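Local coordinates for protein threonine--tRNA ligase catalytic subunit (Aeropyrum pernix, PDB 3A32) that probably catalyses the ATP-dependent attachment of threonine to tRNA(Thr) as a zinc-containing class II aminoacyl-tRNA synthetase lacking an editing domain, at residues E200-R205 and L261-M266; L195-E200 and Y243-V248; A77-F82 and G102-V107. All coordinates share one frame; numbering follows the deposited sequence.

Contact 1: E200-R205 and L261-M266; sequences ETFKVR and LDFIMM. With SO4 (sulfate ion), chain C.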
ATOM      1  N   GLU A 200      -2.587  33.940   4.911  1.00 15.99           N
ATOM      2  CA  GLU A 200      -4.020  34.162   4.712  1.00 17.14           C
ATOM      3  C   GLU A 200      -4.893  32.915   4.787  1.00 16.32           C
ATOM      4  O   GLU A 200      -6.140  33.017   4.859  1.00 17.62           O
ATOM      5  CB  GLU A 200      -4.283  34.928   3.403  1.00 18.79           C
ATOM      6  CG  GLU A 200      -4.530  36.469   3.566  1.00 25.78           C
ATOM      7  CD  GLU A 200      -6.000  36.838   3.975  1.00 36.81           C
ATOM      8  OE1 GLU A 200      -6.944  36.678   3.123  1.00 38.00           O
ATOM      9  OE2 GLU A 200      -6.202  37.323   5.143  1.00 38.90           O
ATOM     10  N   THR A 201      -4.271  31.745   4.797  1.00 14.22           N
ATOM     11  CA  THR A 201      -5.018  30.499   4.692  1.00 13.73           C
ATOM     12  C   THR A 201      -4.725  29.532   5.833  1.00 13.34           C
ATOM     13  O   THR A 201      -5.233  28.435   5.860  1.00 13.80           O
ATOM     14  CB  THR A 201      -4.763  29.763   3.355  1.00 12.87           C
ATOM     15  OG1 THR A 201      -3.436  29.259   3.351  1.00 13.66           O
ATOM     16  CG2 THR A 201      -4.939  30.695   2.152  1.00 12.42           C
ATOM     17  N   PHE A 202      -3.900  29.919   6.779  1.00 13.21           N
ATOM     18  CA  PHE A 202      -3.374  28.886   7.690  1.00 12.75           C
ATOM     19  C   PHE A 202      -3.188  29.451   9.092  1.00 13.12           C
ATOM     20  O   PHE A 202      -2.851  30.625   9.248  1.00 13.53           O
ATOM     21  CB  PHE A 202      -2.085  28.231   7.143  1.00 11.09           C
ATOM     22  CG  PHE A 202      -1.919  26.780   7.549  1.00 10.88           C
ATOM     23  CD1 PHE A 202      -2.562  25.753   6.817  1.00  5.01           C
ATOM     24  CD2 PHE A 202      -1.170  26.438   8.687  1.00  8.78           C
ATOM     25  CE1 PHE A 202      -2.482  24.446   7.198  1.00  6.80           C
ATOM     26  CE2 PHE A 202      -1.053  25.101   9.077  1.00 10.46           C
ATOM     27  CZ  PHE A 202      -1.720  24.076   8.292  1.00  6.63           C
ATOM     28  N   LYS A 203      -3.435  28.596  10.078  1.00 12.05           N
ATOM     29  CA  LYS A 203      -3.304  28.924  11.474  1.00 12.89           C
ATOM     30  C   LYS A 203      -2.630  27.746  12.212  1.00 12.15           C
ATOM     31  O   LYS A 203      -2.921  26.569  11.945  1.00 12.25           O
ATOM     32  CB  LYS A 203      -4.734  29.207  12.026  1.00 13.15           C
ATOM     33  CG  LYS A 203      -4.800  29.541  13.474  1.00 16.77           C
ATOM     34  CD  LYS A 203      -5.996  30.439  13.852  1.00 19.05           C
ATOM     35  CE  LYS A 203      -7.310  29.711  13.656  1.00 19.38           C
ATOM     36  NZ  LYS A 203      -8.500  30.476  14.149  1.00 22.80           N
ATOM     37  N   VAL A 204      -1.746  28.054  13.152  1.00 11.77           N
ATOM     38  CA  VAL A 204      -1.144  27.052  14.003  1.00 11.82           C
ATOM     39  C   VAL A 204      -1.641  27.287  15.435  1.00 12.10           C
ATOM     40  O   VAL A 204      -1.453  28.366  15.980  1.00 12.28           O
ATOM     41  CB  VAL A 204       0.421  27.087  13.933  1.00 11.99           C
ATOM     42  CG1 VAL A 204       1.033  26.502  15.191  1.00 11.65           C
ATOM     43  CG2 VAL A 204       0.933  26.319  12.691  1.00 11.25           C
ATOM     44  N   ARG A 205      -2.259  26.275  16.040  1.00 11.26           N
ATOM     45  CA  ARG A 205      -2.793  26.400  17.391  1.00 11.52           C
ATOM     46  C   ARG A 205      -2.024  25.518  18.376  1.00 11.24           C
ATOM     47  O   ARG A 205      -1.971  24.301  18.216  1.00 10.76           O
ATOM     48  CB  ARG A 205      -4.282  26.010  17.402  1.00 11.33           C
ATOM     49  CG  ARG A 205      -4.979  26.065  18.769  1.00 11.43           C
ATOM     50  CD  ARG A 205      -6.445  25.564  18.635  1.00 13.37           C
ATOM     51  NE  ARG A 205      -7.242  26.632  18.070  1.00 13.63           N
ATOM     52  CZ  ARG A 205      -8.060  26.524  17.030  1.00 15.15           C
ATOM     53  NH1 ARG A 205      -8.262  25.351  16.425  1.00 12.69           N
ATOM     54  NH2 ARG A 205      -8.697  27.617  16.607  1.00 11.42           N
ATOM     55  N   LEU A 261       0.424  20.830  19.002  1.00  9.19           N
ATOM     56  CA  LEU A 261       0.210  21.828  17.982  1.00  9.42           C
ATOM     57  C   LEU A 261      -0.727  21.222  16.925  1.00  9.84           C
ATOM     58  O   LEU A 261      -0.508  20.081  16.445  1.00  9.75           O
ATOM     59  CB  LEU A 261       1.573  22.122  17.383  1.00  9.85           C
ATOM     60  CG  LEU A 261       1.840  23.063  16.241  1.00 12.17           C
ATOM     61  CD1 LEU A 261       3.326  23.359  16.277  1.00 11.08           C
ATOM     62  CD2 LEU A 261       1.408  22.456  14.871  1.00 14.78           C
ATOM     63  N   ASP A 262      -1.739  21.984  16.518  1.00  8.94           N
ATOM     64  CA  ASP A 262      -2.680  21.531  15.487  1.00  8.34           C
ATOM     65  C   ASP A 262      -2.521  22.382  14.262  1.00  8.33           C
ATOM     66  O   ASP A 262      -2.294  23.582  14.367  1.00  7.25           O
ATOM     67  CB  ASP A 262      -4.103  21.635  15.984  1.00  8.02           C
ATOM     68  CG  ASP A 262      -4.398  20.592  17.041  1.00 11.46           C
ATOM     69  OD1 ASP A 262      -4.096  19.396  16.755  1.00 11.83           O
ATOM     70  OD2 ASP A 262      -4.875  20.973  18.146  1.00 12.68           O
ATOM     71  N   PHE A 263      -2.594  21.725  13.111  1.00  7.37           N
ATOM     72  CA  PHE A 263      -2.538  22.371  11.804  1.00  7.39           C
ATOM     73  C   PHE A 263      -3.947  22.716  11.347  1.00  7.68           C
ATOM     74  O   PHE A 263      -4.783  21.833  11.236  1.00  7.86           O
ATOM     75  CB  PHE A 263      -1.991  21.384  10.779  1.00  5.91           C
ATOM     76  CG  PHE A 263      -0.593  20.889  11.081  1.00  6.19           C
ATOM     77  CD1 PHE A 263       0.463  21.805  11.368  1.00  5.95           C
ATOM     78  CD2 PHE A 263      -0.305  19.533  11.013  1.00  3.52           C
ATOM     79  CE1 PHE A 263       1.733  21.340  11.594  1.00  2.44           C
ATOM     80  CE2 PHE A 263       0.983  19.071  11.236  1.00  2.00           C
ATOM     81  CZ  PHE A 263       1.981  19.958  11.520  1.00  2.48           C
ATOM     82  N   ILE A 264      -4.187  23.975  11.038  1.00  7.88           N
ATOM     83  CA  ILE A 264      -5.516  24.423  10.747  1.00  9.63           C
ATOM     84  C   ILE A 264      -5.529  25.279   9.488  1.00  9.96           C
ATOM     85  O   ILE A 264      -4.984  26.381   9.482  1.00 10.12           O
ATOM     86  CB  ILE A 264      -6.115  25.264  11.919  1.00  9.46           C
ATOM     87  CG1 ILE A 264      -6.328  24.397  13.159  1.00 11.66           C
ATOM     88  CG2 ILE A 264      -7.472  25.830  11.513  1.00  9.52           C
ATOM     89  CD1 ILE A 264      -6.107  25.153  14.385  1.00 16.29           C
ATOM     90  N   MET A 265      -6.168  24.779   8.434  1.00 10.43           N
ATOM     91  CA  MET A 265      -6.400  25.597   7.261  1.00 11.98           C
ATOM     92  C   MET A 265      -7.648  26.459   7.464  1.00 11.51           C
ATOM     93  O   MET A 265      -8.675  25.960   7.916  1.00 12.40           O
ATOM     94  CB  MET A 265      -6.573  24.712   6.026  1.00 10.47           C
ATOM     95  CG  MET A 265      -6.786  25.515   4.769  1.00 10.93           C
ATOM     96  SD  MET A 265      -6.197  24.624   3.336  1.00 15.27           S
ATOM     97  CE  MET A 265      -4.407  24.650   3.611  1.00 12.44           C
ATOM     98  N   MET A 266      -7.545  27.729   7.115  1.00 11.77           N
ATOM     99  CA  MET A 266      -8.671  28.656   7.069  1.00 12.87           C
ATOM    100  C   MET A 266      -9.302  28.710   5.687  1.00 14.83           C
ATOM    101  O   MET A 266      -8.627  29.021   4.696  1.00 13.75           O
ATOM    102  CB  MET A 266      -8.244  30.057   7.492  1.00 11.25           C
ATOM    103  CG  MET A 266      -7.655  30.093   8.880  1.00 13.61           C
ATOM    104  SD  MET A 266      -8.737  29.345  10.151  1.00 16.28           S
ATOM    105  CE  MET A 266     -10.211  30.405   9.952  1.00 14.27           C
TER
HETATM  106  S   SO4 C 473      -8.570  32.004  17.241  1.00 46.38           S
HETATM  107  O1  SO4 C 473      -7.728  32.330  16.086  1.00 47.06           O
HETATM  108  O2  SO4 C 473      -7.861  32.336  18.473  1.00 47.90           O
HETATM  109  O3  SO4 C 473      -9.766  32.840  17.137  1.00 47.16           O
HETATM  110  O4  SO4 C 473      -8.923  30.573  17.293  1.00 45.30           O
HETATM  111  O   HOH W   1      -3.544  22.530  19.830  1.00  5.60           O
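An off-rotamer chi1 of -149° puts CG of F202 beside I264 O, and a bend at chi3 (66°) brings CE of K203 within 3.8 Å of M266 SD. The two strands, 202-207 and 260-268, are antiparallel neighbours in the large mixed sheet of the class II synthetase catalytic domain. Backbone hydrogen bonds join the segments, from M266 N to T201 O at one end to D262 N to R205 O at the other. I264 O lies over the centre of one face of the F202 ring, 3.6 Å above its plane. At the rim, F202 CZ meets F263 CB at 3.7 Å and M265 CE lies in the ring plane beside CD1. M185 and L189 of helix 174-191 pack on the same ring. An alanine at F202 would probably open a gap between this helix and the sheet, leaving M265 CE and F263 CB without their aromatic neighbour. On the other face, E275 forms salt bridges with both K203 and R205. A sulfate, probably from the crystallisation liquor, accepts from K203 NZ through O1 (2.8 Å) and from R205 NH2 through O4 (3.0 Å). D262 OD1 is hydrogen-bonded to T280 OG1, while a water donates to D262 OD2 and R205 O.

Contact 2: L195-E200 and Y243-V248; sequences LGVSSE and YGIDIV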
ATOM      1  N   LEU A 195      -3.156  22.934  -2.270  1.00  9.03           N
ATOM      2  CA  LEU A 195      -3.789  23.847  -1.331  1.00  9.02           C
ATOM      3  C   LEU A 195      -2.730  24.812  -0.823  1.00  9.86           C
ATOM      4  O   LEU A 195      -1.789  24.400  -0.165  1.00 13.27           O
ATOM      5  CB  LEU A 195      -4.377  23.082  -0.149  1.00  8.48           C
ATOM      6  CG  LEU A 195      -5.575  22.138  -0.382  1.00  8.75           C
ATOM      7  CD1 LEU A 195      -5.832  21.289   0.844  1.00  7.00           C
ATOM      8  CD2 LEU A 195      -6.812  22.890  -0.784  1.00  5.85           C
ATOM      9  N   GLY A 196      -2.869  26.083  -1.109  1.00  9.56           N
ATOM     10  CA  GLY A 196      -1.942  27.095  -0.619  1.00  9.81           C
ATOM     11  C   GLY A 196      -1.862  27.237   0.892  1.00 10.00           C
ATOM     12  O   GLY A 196      -2.889  27.331   1.610  1.00 10.24           O
ATOM     13  N   VAL A 197      -0.630  27.254   1.386  1.00  9.52           N
ATOM     14  CA  VAL A 197      -0.419  27.397   2.814  1.00 10.10           C
ATOM     15  C   VAL A 197       0.298  28.728   2.991  1.00 10.79           C
ATOM     16  O   VAL A 197       1.465  28.843   2.643  1.00 10.77           O
ATOM     17  CB  VAL A 197       0.429  26.242   3.391  1.00  9.17           C
ATOM     18  CG1 VAL A 197       0.747  26.499   4.850  1.00  7.89           C
ATOM     19  CG2 VAL A 197      -0.316  24.905   3.230  1.00  7.89           C
ATOM     20  N   SER A 198      -0.414  29.737   3.494  1.00 11.14           N
ATOM     21  CA  SER A 198       0.204  31.077   3.672  1.00 11.72           C
ATOM     22  C   SER A 198      -0.420  31.769   4.859  1.00 12.61           C
ATOM     23  O   SER A 198      -1.345  31.224   5.480  1.00 11.57           O
ATOM     24  CB  SER A 198      -0.122  31.934   2.467  1.00 11.64           C
ATOM     25  OG  SER A 198      -1.510  32.222   2.512  1.00  8.04           O
ATOM     26  N   SER A 199       0.055  32.992   5.127  1.00 13.87           N
ATOM     27  CA  SER A 199      -0.499  33.866   6.181  1.00 15.12           C
ATOM     28  C   SER A 199      -2.014  34.071   6.109  1.00 15.48           C
ATOM     29  O   SER A 199      -2.659  34.303   7.147  1.00 15.92           O
ATOM     30  CB  SER A 199       0.236  35.232   6.226  1.00 16.06           C
ATOM     31  OG  SER A 199       0.035  36.000   5.038  1.00 18.22           O
ATOM     32  N   GLU A 200      -2.587  33.940   4.911  1.00 15.99           N
ATOM     33  CA  GLU A 200      -4.020  34.162   4.712  1.00 17.14           C
ATOM     34  C   GLU A 200      -4.893  32.915   4.787  1.00 16.32           C
ATOM     35  O   GLU A 200      -6.140  33.017   4.859  1.00 17.62           O
ATOM     36  CB  GLU A 200      -4.283  34.928   3.403  1.00 18.79           C
ATOM     37  CG  GLU A 200      -4.530  36.469   3.566  1.00 25.78           C
ATOM     38  CD  GLU A 200      -6.000  36.838   3.975  1.00 36.81           C
ATOM     39  OE1 GLU A 200      -6.944  36.678   3.123  1.00 38.00           O
ATOM     40  OE2 GLU A 200      -6.202  37.323   5.143  1.00 38.90           O
ATOM     41  N   TYR A 243       6.653  32.585   7.511  1.00 15.47           N
ATOM     42  CA  TYR A 243       5.457  32.662   6.681  1.00 14.62           C
ATOM     43  C   TYR A 243       4.399  33.663   7.126  1.00 14.73           C
ATOM     44  O   TYR A 243       3.357  33.865   6.430  1.00 14.92           O
ATOM     45  CB  TYR A 243       4.826  31.277   6.601  1.00 15.26           C
ATOM     46  CG  TYR A 243       5.745  30.222   6.059  1.00 14.89           C
ATOM     47  CD1 TYR A 243       6.102  30.206   4.701  1.00 15.16           C
ATOM     48  CD2 TYR A 243       6.260  29.241   6.886  1.00 12.63           C
ATOM     49  CE1 TYR A 243       6.948  29.234   4.196  1.00 14.71           C
ATOM     50  CE2 TYR A 243       7.109  28.283   6.396  1.00 13.00           C
ATOM     51  CZ  TYR A 243       7.429  28.274   5.052  1.00 14.54           C
ATOM     52  OH  TYR A 243       8.258  27.301   4.565  1.00 18.70           O
ATOM     53  N   GLY A 244       4.620  34.261   8.289  1.00 13.69           N
ATOM     54  CA  GLY A 244       3.702  35.292   8.807  1.00 13.41           C
ATOM     55  C   GLY A 244       2.419  34.614   9.225  1.00 14.17           C
ATOM     56  O   GLY A 244       1.399  35.272   9.366  1.00 14.21           O
ATOM     57  N   ILE A 245       2.496  33.280   9.413  1.00 13.79           N
ATOM     58  CA  ILE A 245       1.365  32.430   9.754  1.00 13.62           C
ATOM     59  C   ILE A 245       1.061  32.662  11.228  1.00 15.19           C
ATOM     60  O   ILE A 245       1.950  32.650  12.117  1.00 14.22           O
ATOM     61  CB  ILE A 245       1.644  30.894   9.463  1.00 13.54           C
ATOM     62  CG1 ILE A 245       1.603  30.598   7.958  1.00 12.18           C
ATOM     63  CG2 ILE A 245       0.675  29.986  10.240  1.00 12.43           C
ATOM     64  CD1 ILE A 245       1.995  29.131   7.616  1.00 12.15           C
ATOM     65  N   ASP A 246      -0.201  32.877  11.529  1.00 16.26           N
ATOM     66  CA  ASP A 246      -0.362  33.263  12.885  1.00 17.26           C
ATOM     67  C   ASP A 246      -0.530  32.087  13.917  1.00 17.04           C
ATOM     68  O   ASP A 246      -0.939  30.951  13.543  1.00 15.88           O
ATOM     69  CB  ASP A 246      -1.176  34.561  12.985  1.00 19.86           C
ATOM     70  CG  ASP A 246      -2.609  34.347  12.905  1.00 21.76           C
ATOM     71  OD1 ASP A 246      -3.269  35.156  12.217  1.00 23.00           O
ATOM     72  OD2 ASP A 246      -3.053  33.403  13.574  1.00 25.10           O
ATOM     73  N   ILE A 247      -0.094  32.346  15.154  1.00 15.14           N
ATOM     74  CA  ILE A 247       0.077  31.333  16.163  1.00 15.59           C
ATOM     75  C   ILE A 247      -0.893  31.660  17.267  1.00 15.84           C
ATOM     76  O   ILE A 247      -0.975  32.804  17.674  1.00 16.46           O
ATOM     77  CB  ILE A 247       1.523  31.372  16.794  1.00 16.54           C
ATOM     78  CG1 ILE A 247       2.637  31.373  15.718  1.00 14.96           C
ATOM     79  CG2 ILE A 247       1.696  30.210  17.818  1.00 16.09           C
ATOM     80  CD1 ILE A 247       2.493  30.168  14.691  1.00 14.75           C
ATOM     81  N   VAL A 248      -1.640  30.665  17.729  1.00 14.78           N
ATOM     82  CA  VAL A 248      -2.640  30.838  18.768  1.00 14.69           C
ATOM     83  C   VAL A 248      -2.215  29.885  19.878  1.00 13.95           C
ATOM     84  O   VAL A 248      -1.927  28.743  19.581  1.00 13.57           O
ATOM     85  CB  VAL A 248      -4.082  30.437  18.279  1.00 14.89           C
ATOM     86  CG1 VAL A 248      -5.026  30.376  19.453  1.00 17.13           C
ATOM     87  CG2 VAL A 248      -4.628  31.452  17.282  1.00 17.00           C
TER
HETATM   88  O   HOH W   2      -2.420  33.196   9.517  1.00  9.98           O
HETATM   89  O   HOH W   3       2.759  33.495   3.738  1.00 13.87           O
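V197 and I245 supply the apolar part of this small contact. Chi2 of I245 (175°) extends CD1 until it lies 4.0 Å from V197 CG1, while I245 CG1 rests 3.9 Å from the carbonyl carbon of S198. F182 on helix 174-191 and I239 on helix 222-243 also touch I245, and F202 touches V197. S199 CB packs against two backbone carbonyl oxygens, 3.4 Å from Y243 O and 3.3 Å from G244 O. Y243 ends helix 222-243, and G244, just past it with a positive phi of 71°, turns the chain toward strand 246-250. That strand runs parallel to its neighbour 202-207, so the helix makes the crossover of a beta-alpha-beta unit, and loop 195-200 packs on the turn from that helix into strand 246-250. Hydrogen bonding between the segments is carried by water. One molecule accepts from S199 N and donates to Y243 O (2.8 Å); another donates to S199 O and accepts from D246 N (3.0 Å). Within the loop, S198 OG accepts from E200 N at 3.1 Å, forming an ST turn, and T201 OG1 is hydrogen-bonded to both G196 O and S198 N.

Contact 3: A77-F82 and G102-V107; sequences ASTELF and GHEFAV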
ATOM      1  N   ALA A  77      -3.861  -7.247  18.049  1.00  7.31           N
ATOM      2  CA  ALA A  77      -2.840  -7.370  19.078  1.00  9.07           C
ATOM      3  C   ALA A  77      -3.472  -7.930  20.327  1.00  9.24           C
ATOM      4  O   ALA A  77      -4.647  -7.694  20.571  1.00  9.65           O
ATOM      5  CB  ALA A  77      -2.194  -6.008  19.405  1.00  8.06           C
ATOM      6  N   SER A  78      -2.689  -8.639  21.126  1.00  9.31           N
ATOM      7  CA  SER A  78      -3.108  -8.973  22.481  1.00  9.56           C
ATOM      8  C   SER A  78      -3.387  -7.669  23.157  1.00 10.82           C
ATOM      9  O   SER A  78      -2.658  -6.687  22.933  1.00 10.42           O
ATOM     10  CB  SER A  78      -1.967  -9.689  23.230  1.00  9.31           C
ATOM     11  OG  SER A  78      -2.191  -9.780  24.643  1.00 10.00           O
ATOM     12  N   THR A  79      -4.394  -7.651  24.040  1.00 11.19           N
ATOM     13  CA  THR A  79      -4.609  -6.458  24.844  1.00 11.81           C
ATOM     14  C   THR A  79      -3.504  -6.166  25.849  1.00 11.98           C
ATOM     15  O   THR A  79      -3.475  -5.061  26.433  1.00 12.22           O
ATOM     16  CB  THR A  79      -5.961  -6.454  25.546  1.00 11.89           C
ATOM     17  OG1 THR A  79      -6.203  -7.735  26.164  1.00 14.92           O
ATOM     18  CG2 THR A  79      -7.071  -6.103  24.545  1.00  9.51           C
ATOM     19  N   GLU A  80      -2.584  -7.111  26.062  1.00 11.87           N
ATOM     20  CA  GLU A  80      -1.378  -6.787  26.847  1.00 12.96           C
ATOM     21  C   GLU A  80      -0.665  -5.574  26.243  1.00 12.62           C
ATOM     22  O   GLU A  80      -0.089  -4.733  26.936  1.00 13.19           O
ATOM     23  CB  GLU A  80      -0.399  -7.948  26.915  1.00 12.98           C
ATOM     24  CG  GLU A  80      -0.936  -9.188  27.598  1.00 17.54           C
ATOM     25  CD  GLU A  80      -1.426  -8.914  29.014  1.00 21.68           C
ATOM     26  OE1 GLU A  80      -0.632  -8.293  29.747  1.00 20.07           O
ATOM     27  OE2 GLU A  80      -2.589  -9.302  29.365  1.00 22.75           O
ATOM     28  N   LEU A  81      -0.725  -5.465  24.931  1.00 13.27           N
ATOM     29  CA  LEU A  81      -0.027  -4.378  24.288  1.00 13.89           C
ATOM     30  C   LEU A  81      -0.607  -3.033  24.748  1.00 13.99           C
ATOM     31  O   LEU A  81       0.147  -2.081  24.997  1.00 13.57           O
ATOM     32  CB  LEU A  81      -0.059  -4.536  22.759  1.00 12.79           C
ATOM     33  CG  LEU A  81       0.653  -3.450  21.966  1.00 12.46           C
ATOM     34  CD1 LEU A  81       2.131  -3.355  22.332  1.00 13.05           C
ATOM     35  CD2 LEU A  81       0.456  -3.724  20.476  1.00 11.03           C
ATOM     36  N   PHE A  82      -1.934  -2.990  24.869  1.00 13.83           N
ATOM     37  CA  PHE A  82      -2.666  -1.774  25.206  1.00 15.31           C
ATOM     38  C   PHE A  82      -2.823  -1.606  26.722  1.00 16.06           C
ATOM     39  O   PHE A  82      -3.034  -0.488  27.180  1.00 16.46           O
ATOM     40  CB  PHE A  82      -4.005  -1.695  24.444  1.00 14.96           C
ATOM     41  CG  PHE A  82      -3.844  -1.878  22.945  1.00 16.77           C
ATOM     42  CD1 PHE A  82      -3.187  -0.903  22.170  1.00 15.41           C
ATOM     43  CD2 PHE A  82      -4.298  -3.032  22.318  1.00 13.10           C
ATOM     44  CE1 PHE A  82      -2.992  -1.109  20.765  1.00 14.26           C
ATOM     45  CE2 PHE A  82      -4.135  -3.204  20.924  1.00 16.43           C
ATOM     46  CZ  PHE A  82      -3.459  -2.245  20.162  1.00 12.62           C
ATOM     47  N   GLY A 102      -9.382 -18.203  25.102  1.00 23.36           N
ATOM     48  CA  GLY A 102      -9.240 -17.639  26.456  1.00 22.79           C
ATOM     49  C   GLY A 102      -8.509 -16.298  26.588  1.00 22.75           C
ATOM     50  O   GLY A 102      -8.588 -15.651  27.651  1.00 23.07           O
ATOM     51  N   HIS A 103      -7.795 -15.879  25.536  1.00 21.23           N
ATOM     52  CA  HIS A 103      -6.947 -14.673  25.604  1.00 20.49           C
ATOM     53  C   HIS A 103      -7.540 -13.492  24.831  1.00 18.31           C
ATOM     54  O   HIS A 103      -7.920 -13.608  23.687  1.00 18.76           O
ATOM     55  CB  HIS A 103      -5.513 -14.946  25.097  1.00 20.33           C
ATOM     56  CG  HIS A 103      -4.755 -15.954  25.903  1.00 23.09           C
ATOM     57  ND1 HIS A 103      -3.665 -15.615  26.673  1.00 25.57           N
ATOM     58  CD2 HIS A 103      -4.896 -17.294  26.026  1.00 24.84           C
ATOM     59  CE1 HIS A 103      -3.175 -16.700  27.243  1.00 26.86           C
ATOM     60  NE2 HIS A 103      -3.915 -17.729  26.882  1.00 25.55           N
ATOM     61  N   GLU A 104      -7.558 -12.342  25.475  1.00 17.57           N
ATOM     62  CA  GLU A 104      -8.178 -11.134  24.948  1.00 15.73           C
ATOM     63  C   GLU A 104      -7.286 -10.401  23.912  1.00 14.38           C
ATOM     64  O   GLU A 104      -6.090 -10.126  24.176  1.00 13.96           O
ATOM     65  CB  GLU A 104      -8.437 -10.190  26.102  1.00 15.64           C
ATOM     66  CG  GLU A 104      -9.314  -9.013  25.657  1.00 16.11           C
ATOM     67  CD  GLU A 104      -9.570  -8.088  26.787  1.00 17.52           C
ATOM     68  OE1 GLU A 104      -8.590  -7.635  27.400  1.00 18.34           O
ATOM     69  OE2 GLU A 104     -10.743  -7.844  27.085  1.00 19.88           O
ATOM     70  N   PHE A 105      -7.886 -10.092  22.763  1.00 12.63           N
ATOM     71  CA  PHE A 105      -7.233  -9.406  21.641  1.00 11.19           C
ATOM     72  C   PHE A 105      -8.097  -8.244  21.284  1.00 11.15           C
ATOM     73  O   PHE A 105      -9.280  -8.234  21.630  1.00 11.87           O
ATOM     74  CB  PHE A 105      -7.139 -10.324  20.426  1.00 10.93           C
ATOM     75  CG  PHE A 105      -5.890 -11.191  20.407  1.00  8.64           C
ATOM     76  CD1 PHE A 105      -4.859 -10.906  19.534  1.00  5.69           C
ATOM     77  CD2 PHE A 105      -5.744 -12.270  21.318  1.00  9.23           C
ATOM     78  CE1 PHE A 105      -3.676 -11.717  19.489  1.00  9.10           C
ATOM     79  CE2 PHE A 105      -4.582 -13.068  21.322  1.00  9.45           C
ATOM     80  CZ  PHE A 105      -3.550 -12.811  20.381  1.00 10.46           C
ATOM     81  N   ALA A 106      -7.513  -7.283  20.582  1.00 10.02           N
ATOM     82  CA  ALA A 106      -8.191  -6.113  20.108  1.00  9.01           C
ATOM     83  C   ALA A 106      -7.814  -5.878  18.644  1.00  9.32           C
ATOM     84  O   ALA A 106      -6.688  -6.170  18.226  1.00  8.33           O
ATOM     85  CB  ALA A 106      -7.759  -4.895  20.932  1.00  8.96           C
ATOM     86  N   VAL A 107      -8.756  -5.316  17.888  1.00  8.06           N
ATOM     87  CA  VAL A 107      -8.456  -4.688  16.635  1.00  6.67           C
ATOM     88  C   VAL A 107      -7.770  -3.375  17.021  1.00  8.22           C
ATOM     89  O   VAL A 107      -8.269  -2.605  17.884  1.00  9.34           O
ATOM     90  CB  VAL A 107      -9.756  -4.470  15.805  1.00  6.46           C
ATOM     91  CG1 VAL A 107      -9.445  -3.928  14.428  1.00  4.50           C
ATOM     92  CG2 VAL A 107     -10.524  -5.828  15.685  1.00  3.18           C
TER
HETATM   93  O   HOH W   4      -3.916 -11.515  25.187  1.00 19.19           O
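A77 and A106 form a hydrogen-bonded antiparallel pair, with A77 N donating to A106 O and A106 N to A77 O (2.9 Å). S78 and F105 follow as the non-hydrogen-bonded pair, their CA atoms 4.2 Å apart. Strand 76-78 is an outer strand of a three-stranded antiparallel sheet centred on 103-107, and a turn at T79 leads from it into helix 80-84. S78 caps that helix, its OG accepting from E80 N at 3.0 Å. T79 N holds the exit through a nearly straight bond (174°) to E104 O. The F105 ring turns a face to the opposite backbone: S78 CA stands 4.0 Å from the ring centroid and 12° off its normal, a CH-pi contact. F36 and G38 of the second subunit pack on S78 and F105 respectively, at the dimer interface. A106 CB touches T79 CG2 and, at 4.0 Å, F82 CE2; the F82 side chain is about 7 Å from that of the zinc ligand C112. E104, its chain extended and CG anti to the backbone N (chi1 -170°), crosses T79 at about a right angle. R92 forms a salt bridge with E104 OE2, while T79 OG1 donates to E104 OE1 at 2.7 Å, on the anti side of the carboxylate.

Contacts 1 and 2 belong to one side of the catalytic domain, their centres 7 Å apart, and share E200. Strand 202-207 has 260-268 as one neighbour and 246-250 as the other, where V204 O and V248 N probably hydrogen-bond. Contact 1 is a regular strand pair, partly buried, with an apolar face and a face where K203, R205 and D262 bring charge; contact 2 is smaller, lies at the sheet's margin, and relies on water and a single apolar pair. Contact 3 is buried and lies apart, its centre 37 Å from that of contact 1. It belongs to another sheet, combines strand pairing with a helix cap, and alone of the three is touched by the second subunit.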